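Local coordinates for protein manganese lipoxygenase (Gaeumannomyces graminis, PDB 5FX8) that oxygenates linoleic and alpha-linolenic acids to 11S- and 13R-hydroperoxy fatty acids with a catalytic manganese ion, at residues Q102-Q107 with F539-V544; E144-G149 with L535-N540. All blocks are in the same frame, centred on the assembly; numbering follows the deposited sequence.

Overall arrangement
Both contacts converge on the C-terminal end of helix 526-539 and the loop that leaves it. Contact 1 sets that loop against helix 86-124; contact 2 sets the end of the helix and Asn540 against the loop 144-149, which lies between helices 86-124 and 161-166. Their centres are about 9 Å apart and they share Phe539 and Asn540. Gln107 joins them directly: its NE2 bonds to Ala537 O and Ser145 O. Segments 102-107 and then 144-149 come early in the chain, and both meet 535-544, some 390 to 430 residues later, with the manganese about 10 Å from the side chain of Arg541 and about 11 Å from that of Asn540.

Contact 1. Residues Q102-Q107 with F539-V544. With NAG (2-acetamido-2-deoxy-beta-D-glucopyranose), chain F.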
loop_
_atom_site.group_PDB
_atom_site.type_symbol
_atom_site.label_atom_id
_atom_site.label_comp_id
_atom_site.label_asym_id
_atom_site.label_seq_id
_atom_site.Cartn_x
_atom_site.Cartn_y
_atom_site.Cartn_z
ATOM N N GLN A 102 5.393 -8.712 10.443
ATOM C CA GLN A 102 6.355 -7.807 11.048
ATOM C C GLN A 102 6.360 -6.446 10.375
ATOM O O GLN A 102 6.650 -5.444 11.035
ATOM C CB GLN A 102 7.740 -8.425 11.048
ATOM C CG GLN A 102 8.384 -8.516 9.722
ATOM C CD GLN A 102 9.749 -9.119 9.825
ATOM O OE1 GLN A 102 10.103 -9.690 10.860
ATOM N NE2 GLN A 102 10.532 -9.004 8.765
ATOM N N ASP A 103 5.986 -6.373 9.099
ATOM C CA ASP A 103 5.959 -5.114 8.382
ATOM C C ASP A 103 4.696 -4.294 8.598
ATOM O O ASP A 103 4.717 -3.111 8.272
ATOM C CB ASP A 103 6.150 -5.365 6.889
ATOM C CG ASP A 103 7.601 -5.534 6.522
ATOM O OD1 ASP A 103 8.413 -5.566 7.455
ATOM O OD2 ASP A 103 7.948 -5.649 5.330
ATOM N N ALA A 104 3.603 -4.864 9.131
ATOM C CA ALA A 104 2.355 -4.122 9.355
ATOM C C ALA A 104 2.218 -3.517 10.745
ATOM O O ALA A 104 1.411 -2.605 10.930
ATOM C CB ALA A 104 1.145 -5.018 9.119
ATOM N N ALA A 105 2.988 -3.998 11.714
ATOM C CA ALA A 105 2.821 -3.587 13.097
ATOM C C ALA A 105 2.911 -2.073 13.260
ATOM O O ALA A 105 2.035 -1.447 13.862
ATOM C CB ALA A 105 3.866 -4.298 13.950
ATOM N N ASN A 106 3.982 -1.468 12.768
ATOM C CA ASN A 106 4.184 -0.043 12.987
ATOM C C ASN A 106 3.042 0.782 12.381
ATOM O O ASN A 106 2.453 1.639 13.053
ATOM C CB ASN A 106 5.552 0.309 12.413
ATOM C CG ASN A 106 5.963 1.726 12.629
ATOM O OD1 ASN A 106 5.201 2.577 13.043
ATOM N ND2 ASN A 106 7.207 1.996 12.301
ATOM N N GLN A 107 2.686 0.514 11.128
ATOM C CA GLN A 107 1.647 1.310 10.503
ATOM C C GLN A 107 0.286 1.099 11.178
ATOM O O GLN A 107 -0.496 2.048 11.316
ATOM C CB GLN A 107 1.588 0.997 9.017
ATOM C CG GLN A 107 0.493 1.726 8.253
ATOM C CD GLN A 107 0.868 3.127 7.792
ATOM O OE1 GLN A 107 2.012 3.529 7.854
ATOM N NE2 GLN A 107 -0.112 3.869 7.326
ATOM N N PHE A 539 -4.208 0.803 4.903
ATOM C CA PHE A 539 -3.716 0.281 3.622
ATOM C C PHE A 539 -2.421 0.951 3.159
ATOM O O PHE A 539 -1.767 0.450 2.244
ATOM C CB PHE A 539 -4.769 0.434 2.537
ATOM C CG PHE A 539 -6.007 -0.389 2.745
ATOM C CD1 PHE A 539 -6.040 -1.415 3.652
ATOM C CD2 PHE A 539 -7.148 -0.132 2.004
ATOM C CE1 PHE A 539 -7.174 -2.151 3.813
ATOM C CE2 PHE A 539 -8.276 -0.879 2.163
ATOM C CZ PHE A 539 -8.281 -1.889 3.067
ATOM N N ASN A 540 -2.038 2.064 3.760
ATOM C CA ASN A 540 -0.841 2.805 3.405
ATOM C C ASN A 540 0.346 2.281 4.211
ATOM O O ASN A 540 0.184 1.586 5.214
ATOM C CB ASN A 540 -1.057 4.295 3.652
ATOM C CG ASN A 540 -0.042 5.165 2.955
ATOM O OD1 ASN A 540 0.309 4.935 1.809
ATOM N ND2 ASN A 540 0.448 6.160 3.653
ATOM N N ARG A 541 1.550 2.590 3.732
ATOM C CA ARG A 541 2.786 2.126 4.352
ATOM C C ARG A 541 3.772 3.288 4.353
ATOM O O ARG A 541 4.551 3.451 3.421
ATOM C CB ARG A 541 3.375 0.919 3.631
ATOM C CG ARG A 541 2.755 -0.420 3.969
ATOM C CD ARG A 541 3.042 -0.855 5.400
ATOM N NE ARG A 541 2.396 -2.118 5.735
ATOM C CZ ARG A 541 1.097 -2.239 5.972
ATOM N NH1 ARG A 541 0.320 -1.185 5.901
ATOM N NH2 ARG A 541 0.567 -3.407 6.250
ATOM N N ALA A 542 3.766 4.053 5.426
ATOM C CA ALA A 542 4.612 5.218 5.585
ATOM C C ALA A 542 6.095 4.895 5.729
ATOM O O ALA A 542 6.915 5.800 5.595
ATOM C CB ALA A 542 4.123 6.010 6.800
ATOM N N GLN A 543 6.479 3.656 5.991
ATOM C CA GLN A 543 7.867 3.324 6.283
ATOM C C GLN A 543 8.640 2.822 5.069
ATOM O O GLN A 543 9.824 2.510 5.206
ATOM C CB GLN A 543 7.965 2.260 7.387
ATOM C CG GLN A 543 6.931 2.286 8.496
ATOM C CD GLN A 543 5.573 1.910 8.000
ATOM O OE1 GLN A 543 5.442 1.183 7.025
ATOM N NE2 GLN A 543 4.566 2.463 8.607
ATOM N N VAL A 544 7.986 2.726 3.904
ATOM C CA VAL A 544 8.582 2.167 2.697
ATOM C C VAL A 544 9.918 2.831 2.393
ATOM O O VAL A 544 10.911 2.159 2.097
ATOM C CB VAL A 544 7.591 2.309 1.528
ATOM C CG1 VAL A 544 8.220 1.981 0.265
ATOM C CG2 VAL A 544 6.546 1.342 1.681
HETATM C C1 NAG F . 7.749 3.318 12.410
HETATM C C2 NAG F . 9.107 3.245 13.090
HETATM C C3 NAG F . 9.756 4.616 13.120
HETATM C C4 NAG F . 9.828 5.185 11.711
HETATM C C5 NAG F . 8.444 5.189 11.073
HETATM C C6 NAG F . 8.473 5.607 9.624
HETATM C C7 NAG F . 9.444 1.518 14.789
HETATM C C8 NAG F . 9.191 1.111 16.208
HETATM N N2 NAG F . 8.973 2.713 14.433
HETATM O O3 NAG F . 11.057 4.481 13.682
HETATM O O4 NAG F . 10.340 6.510 11.725
HETATM O O5 NAG F . 7.893 3.865 11.099
HETATM O O6 NAG F . 9.368 4.792 8.878
HETATM O O7 NAG F . 10.049 0.800 14.005
#
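Gln107 lodges its amide oxygen in the turn 541-544, where two donors grip it. Ala542 N reaches Gln107 OE1 at 3.0 Å in an almost straight bond (172°), arriving from above the plane of the carbonyl, while Gln543 NE2 bonds to the same OE1 at 2.9 Å, in that plane and on a lone pair, though the bond is bent at the hydrogen. The amide planes of the two glutamines are steeply turned against each other. CG of Gln107 stands anti to the backbone N and the chain then turns about CB-CG (chi2 85°), setting CD to one side; Gln107 CG and CD each lie 3.1 Å from Asn540 O. At the other end of the amide, NE2 is satisfied by Ala537 O and Ser145 O, so both ends of this buried group are held and its rotation is fixed.

The loop leaving helix 526-539 makes a type I beta turn from Arg541 to Val544, and Gln107 joins the start of that turn to helix 86-124, both within the largely helical lipoxygenase fold. Arg541 folds back beside it: NH1 bonds to Asn540 O at 2.9 Å, and also to Arg538 O. Arg541 NH2 packs on Ala104 CB at 3.3 Å, and NH1 lies near Gln107 CG, the guanidinium and amide planes inclined by only about 22° in an oblique contact. Asp103 O lies 3.6 Å from Arg541 NE, not as a hydrogen bond. The Arg541 side chain comes within about 4 Å of that of Val618, a manganese ligand.

On the outer side the helix carries an N-linked sugar, Asn106 ND2 being bonded to C1 of the N-acetylglucosamine. The sugar leans over the loop, its O5 lying 3.2 Å from Gln543 CG; Asp546 also hydrogen-bonds to it.

Contact 2. Residues E144-G149 with L535-N540; sequences ESVPEG and LLARFN. With NAG (2-acetamido-2-deoxy-beta-D-glucopyranose), chain N.
Ser145 and Val146 form the close-packed side of the contact against Ala537, whose methyl points from near the end of helix 526-539 toward the loop. Val146 CG2 and Ala537 CB make the apolar contact at 4.2 Å, with the CB of Ser145 beside it at the same distance from Ala537 CB. Val146 extends the packing toward Val487 and Lys488 of helix 485-490, and Ser145 rests also on Thr110 and Ala111 of helix 86-124.

One direct hydrogen bond spans the two segments: Asn540 ND2 donates to Ser145 O at 3.1 Å with an angle of 154°. Donor and acceptor groups are well aligned, the oxygen lying close to the amide plane and the nitrogen in the plane of the carbonyl; the same oxygen also accepts from Gln107 NE2. The CB of Asn540 points toward the loop, and chi1 (-163°) sets CG anti to the backbone N. Near the C-terminal end of helix 526-539, in the largely helical lipoxygenase fold, the chain passes into the loop that holds Asn540, while the facing loop closes a type I beta turn from Val146 to Gly149 with a bond from Gly149 N to Val146 O.

Toward Glu148 the contact is looser and is bridged by water. The carboxylate and the Asn540 amide approach tip to tip, but Glu148 OE1 lies 4.1 Å from Asn540 ND2, too far for a hydrogen bond. A water donates to Asn540 OD1 at 2.8 Å and to Glu148 OE2 at 3.1 Å. OE2 also makes a salt bridge with Lys488, so the acid's charge is probably balanced there. At the other end of the loop Glu144 faces a sugar and not the helix, its OE2 lying 3.3 Å from C3 of an N-acetylglucosamine.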
loop_
_atom_site.group_PDB
_atom_site.type_symbol
_atom_site.label_atom_id
_atom_site.label_comp_id
_atom_site.label_asym_id
_atom_site.label_seq_id
_atom_site.Cartn_x
_atom_site.Cartn_y
_atom_site.Cartn_z
ATOM N N GLU A 144 1.682 10.870 10.740
ATOM C CA GLU A 144 2.613 9.753 10.677
ATOM C C GLU A 144 2.102 8.620 9.792
ATOM O O GLU A 144 2.890 7.982 9.091
ATOM C CB GLU A 144 2.914 9.239 12.083
ATOM C CG GLU A 144 3.690 10.200 12.988
ATOM C CD GLU A 144 3.618 9.809 14.474
ATOM O OE1 GLU A 144 2.532 9.912 15.091
ATOM O OE2 GLU A 144 4.648 9.393 15.035
ATOM N N SER A 145 0.796 8.378 9.798
ATOM C CA SER A 145 0.187 7.352 8.966
ATOM C C SER A 145 0.226 7.724 7.503
ATOM O O SER A 145 0.415 6.864 6.641
ATOM C CB SER A 145 -1.263 7.149 9.380
ATOM O OG SER A 145 -1.320 6.698 10.706
ATOM N N VAL A 146 -0.011 8.990 7.207
ATOM C CA VAL A 146 -0.050 9.488 5.848
ATOM C C VAL A 146 0.843 10.718 5.767
ATOM O O VAL A 146 0.344 11.843 5.659
ATOM C CB VAL A 146 -1.490 9.794 5.437
ATOM C CG1 VAL A 146 -1.553 10.089 3.984
ATOM C CG2 VAL A 146 -2.366 8.615 5.791
ATOM N N PRO A 147 2.163 10.555 5.773
ATOM C CA PRO A 147 3.036 11.730 5.886
ATOM C C PRO A 147 2.854 12.739 4.777
ATOM O O PRO A 147 2.926 13.938 5.042
ATOM C CB PRO A 147 4.435 11.120 5.864
ATOM C CG PRO A 147 4.242 9.724 6.209
ATOM C CD PRO A 147 2.943 9.325 5.634
ATOM N N GLU A 148 2.612 12.301 3.549
ATOM C CA GLU A 148 2.384 13.207 2.428
ATOM C C GLU A 148 1.044 13.929 2.502
ATOM O O GLU A 148 0.779 14.796 1.662
ATOM C CB GLU A 148 2.508 12.427 1.113
ATOM C CG GLU A 148 1.416 11.374 0.877
ATOM C CD GLU A 148 1.704 9.914 1.379
ATOM O OE1 GLU A 148 2.202 9.655 2.507
ATOM O OE2 GLU A 148 1.362 8.988 0.612
ATOM N N GLY A 149 0.201 13.623 3.484
ATOM C CA GLY A 149 -1.110 14.220 3.562
ATOM C C GLY A 149 -2.047 13.704 2.498
ATOM O O GLY A 149 -1.635 12.946 1.619
ATOM N N LEU A 535 -9.065 2.732 8.491
ATOM C CA LEU A 535 -8.837 1.550 7.660
ATOM C C LEU A 535 -8.029 1.886 6.396
ATOM O O LEU A 535 -7.069 1.184 6.036
ATOM C CB LEU A 535 -10.182 0.933 7.303
ATOM C CG LEU A 535 -10.125 -0.239 6.340
ATOM C CD1 LEU A 535 -9.423 -1.451 6.946
ATOM C CD2 LEU A 535 -11.512 -0.572 5.925
ATOM N N LEU A 536 -8.397 2.963 5.707
ATOM C CA LEU A 536 -7.663 3.304 4.495
ATOM C C LEU A 536 -6.235 3.739 4.835
ATOM O O LEU A 536 -5.280 3.393 4.125
ATOM C CB LEU A 536 -8.430 4.367 3.704
ATOM C CG LEU A 536 -9.906 4.040 3.448
ATOM C CD1 LEU A 536 -10.626 5.059 2.598
ATOM C CD2 LEU A 536 -9.970 2.700 2.831
ATOM N N ALA A 537 -6.057 4.436 5.954
ATOM C CA ALA A 537 -4.704 4.712 6.404
ATOM C C ALA A 537 -3.952 3.424 6.696
ATOM O O ALA A 537 -2.740 3.367 6.527
ATOM C CB ALA A 537 -4.716 5.613 7.638
ATOM N N ARG A 538 -4.646 2.380 7.131
ATOM C CA ARG A 538 -3.968 1.116 7.339
ATOM C C ARG A 538 -3.617 0.403 6.039
ATOM O O ARG A 538 -2.799 -0.524 6.063
ATOM C CB ARG A 538 -4.818 0.218 8.229
ATOM C CG ARG A 538 -4.380 0.226 9.692
ATOM C CD ARG A 538 -5.401 -0.486 10.531
ATOM N NE ARG A 538 -6.557 0.340 10.821
ATOM C CZ ARG A 538 -7.784 -0.132 10.849
ATOM N NH1 ARG A 538 -7.986 -1.407 10.585
ATOM N NH2 ARG A 538 -8.796 0.657 11.134
ATOM N N PHE A 539 -4.208 0.803 4.903
ATOM C CA PHE A 539 -3.716 0.281 3.622
ATOM C C PHE A 539 -2.421 0.951 3.159
ATOM O O PHE A 539 -1.767 0.450 2.244
ATOM C CB PHE A 539 -4.769 0.434 2.537
ATOM C CG PHE A 539 -6.007 -0.389 2.745
ATOM C CD1 PHE A 539 -6.040 -1.415 3.652
ATOM C CD2 PHE A 539 -7.148 -0.132 2.004
ATOM C CE1 PHE A 539 -7.174 -2.151 3.813
ATOM C CE2 PHE A 539 -8.276 -0.879 2.163
ATOM C CZ PHE A 539 -8.281 -1.889 3.067
ATOM N N ASN A 540 -2.038 2.064 3.760
ATOM C CA ASN A 540 -0.841 2.805 3.405
ATOM C C ASN A 540 0.346 2.281 4.211
ATOM O O ASN A 540 0.184 1.586 5.214
ATOM C CB ASN A 540 -1.057 4.295 3.652
ATOM C CG ASN A 540 -0.042 5.165 2.955
ATOM O OD1 ASN A 540 0.309 4.935 1.809
ATOM N ND2 ASN A 540 0.448 6.160 3.653
HETATM C C1 NAG N . 3.624 9.687 20.081
HETATM C C2 NAG N . 4.450 10.726 19.292
HETATM C C3 NAG N . 5.247 10.053 18.172
HETATM C C4 NAG N . 6.070 8.895 18.721
HETATM C C5 NAG N . 5.130 7.914 19.410
HETATM C C6 NAG N . 5.826 6.745 20.061
HETATM C C7 NAG N . 3.552 13.032 19.231
HETATM C C8 NAG N . 2.619 13.971 18.528
HETATM N N2 NAG N . 3.600 11.781 18.750
HETATM O O3 NAG N . 6.109 11.023 17.592
HETATM O O4 NAG N . 6.804 8.251 17.686
HETATM O O5 NAG N . 4.456 8.596 20.470
HETATM O O6 NAG N . 5.043 6.285 21.157
HETATM O O7 NAG N . 4.224 13.389 20.190
HETATM O O HOH W 1 1.081 6.117 -0.588
#